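Local coordinates for uncharacterized protein (Pyrococcus furiosus, PDB 4XLZ) that probably removes an acetyl group from N,N'-diacetylchitobiose as a metal-dependent deacetylase of carbohydrate esterase family 14, at residues E29-V34 and E58-I63. Residues are numbered along the deposited sequence; the frame is centred on the assembly and turned at random.
Sequences EDAKKV and EGVEVI
Lys-32 O takes the first of three backbone hydrogen bonds that zip 29-34 to 58-63, from Glu-61 N at 3.0 Å. That bond is nearly straight (169° at the hydrogen), and the same oxygen accepts a second hydrogen bond, from a water. The water gives its other hydrogen to Glu-61 OE1, 2.9 Å from the water oxygen, bridging the carboxylate to the carbonyl of Lys-32. Further on, Val-34 N donates to Glu-61 O (2.9 Å), and Val-34 O receives Ile-63 N. Glu-61 O is also approached by the CA-H of Lys-33, with 3.2 Å between Lys-33 CA and that oxygen. The strands begin here in parallel register, Lys-33 beside Glu-61 and Val-34 beside Val-62, as adjacent strands of a beta-alpha-beta unit in a five-stranded parallel sheet, with 33-38 in the middle; the crossover helix, 43-57, ends in a Schellman motif at Gly-59. Lys-33 N turns instead to the carboxylate of Asp-134, whose OD1 also takes Lys-32 N. On one face Lys-33 and Glu-61 run side by side: CG of the lysine is anti to its backbone N (chi1 177°), CD rests on Ile-63 CD1 at 3.6 Å, and NZ stays 4.4 Å from Glu-61 OE1, too far for a salt bridge; the salt bridge of NZ is with Glu-131 OE2. A methionine in place of Lys-33 would probably leave Glu-131 without its salt-bridge mate and Glu-61 with no opposite charge from this side chain close by. On the other face, Val-34 CG2 meets Val-62 CG2 at 3.9 Å. Val-60, just before the strand, sets its CG1 against Val-34 CG1; Leu-55 of the crossover helix touches both Val-60 and Val-62.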
# COMPACT_ATOMS: atom_id res chain seq x y z
N GLU A 29 6.49 36.20 -19.30
CA GLU A 29 6.94 36.87 -20.51
C GLU A 29 7.91 36.06 -21.37
O GLU A 29 7.82 36.13 -22.60
CB GLU A 29 7.58 38.17 -20.06
CG GLU A 29 8.54 38.77 -21.02
CD GLU A 29 8.96 40.10 -20.46
OE1 GLU A 29 8.16 41.02 -20.73
OE2 GLU A 29 9.95 40.15 -19.66
N ASP A 30 8.81 35.26 -20.79
CA ASP A 30 9.75 34.56 -21.68
C ASP A 30 9.31 33.13 -22.17
O ASP A 30 10.05 32.46 -22.91
CB ASP A 30 11.15 34.50 -21.03
CG ASP A 30 11.81 35.92 -20.90
OD1 ASP A 30 12.37 36.16 -19.80
OD2 ASP A 30 11.72 36.75 -21.86
N ALA A 31 8.10 32.71 -21.80
CA ALA A 31 7.72 31.31 -21.95
C ALA A 31 7.47 31.01 -23.42
O ALA A 31 6.86 31.88 -24.13
CB ALA A 31 6.47 31.04 -21.19
N LYS A 32 8.01 29.92 -23.91
CA LYS A 32 7.74 29.33 -25.20
C LYS A 32 6.80 28.10 -25.13
O LYS A 32 6.05 27.81 -26.06
CB LYS A 32 9.02 28.95 -25.98
CG LYS A 32 9.88 30.27 -26.30
CD LYS A 32 10.53 30.30 -27.76
CE LYS A 32 11.91 29.59 -27.92
NZ LYS A 32 12.87 30.01 -26.83
N LYS A 33 6.90 27.34 -23.99
CA LYS A 33 6.12 26.09 -23.91
C LYS A 33 5.78 26.01 -22.39
O LYS A 33 6.72 26.09 -21.58
CB LYS A 33 6.94 24.90 -24.38
CG LYS A 33 6.12 23.60 -24.22
CD LYS A 33 6.82 22.25 -24.48
CE LYS A 33 7.36 22.20 -25.94
NZ LYS A 33 8.12 20.92 -26.16
N VAL A 34 4.51 25.79 -22.10
CA VAL A 34 4.11 25.58 -20.66
C VAL A 34 3.25 24.36 -20.66
O VAL A 34 2.54 23.98 -21.58
CB VAL A 34 3.40 26.80 -20.06
CG1 VAL A 34 4.35 28.03 -20.18
CG2 VAL A 34 2.04 27.07 -20.79
N GLU A 58 -0.34 34.68 -27.81
CA GLU A 58 1.08 35.15 -27.92
C GLU A 58 2.02 34.13 -28.52
O GLU A 58 3.20 34.40 -28.64
CB GLU A 58 1.60 35.58 -26.55
CG GLU A 58 0.93 36.82 -26.06
CD GLU A 58 1.11 37.97 -27.09
OE1 GLU A 58 2.27 38.24 -27.49
OE2 GLU A 58 0.07 38.51 -27.53
N GLY A 59 1.53 32.96 -28.92
CA GLY A 59 2.35 31.97 -29.58
C GLY A 59 3.05 30.98 -28.64
O GLY A 59 3.87 30.16 -29.09
N VAL A 60 2.66 31.08 -27.35
CA VAL A 60 3.14 30.02 -26.36
C VAL A 60 2.43 28.71 -26.67
O VAL A 60 1.22 28.68 -26.88
CB VAL A 60 2.84 30.52 -24.97
CG1 VAL A 60 3.49 29.50 -23.91
CG2 VAL A 60 3.54 31.83 -24.65
N GLU A 61 3.17 27.60 -26.68
CA GLU A 61 2.62 26.27 -26.82
C GLU A 61 2.16 25.76 -25.42
O GLU A 61 2.98 25.74 -24.52
CB GLU A 61 3.70 25.27 -27.35
CG GLU A 61 3.16 23.93 -27.62
CD GLU A 61 4.18 22.93 -28.17
OE1 GLU A 61 5.31 23.41 -28.45
OE2 GLU A 61 3.82 21.75 -28.30
N VAL A 62 0.85 25.66 -25.31
CA VAL A 62 0.23 25.23 -24.00
C VAL A 62 -0.19 23.83 -24.20
O VAL A 62 -0.90 23.39 -25.10
CB VAL A 62 -1.02 26.09 -23.64
CG1 VAL A 62 -1.57 25.52 -22.33
CG2 VAL A 62 -0.67 27.57 -23.51
N ILE A 63 0.36 22.97 -23.25
CA ILE A 63 0.06 21.52 -23.23
C ILE A 63 -0.62 21.16 -21.88
O ILE A 63 -0.19 21.69 -20.89
CB ILE A 63 1.43 20.74 -23.33
CG1 ILE A 63 2.07 21.09 -24.73
CG2 ILE A 63 1.19 19.22 -23.17
CD1 ILE A 63 3.56 20.66 -24.71
O HOH W 1 6.99 25.79 -28.32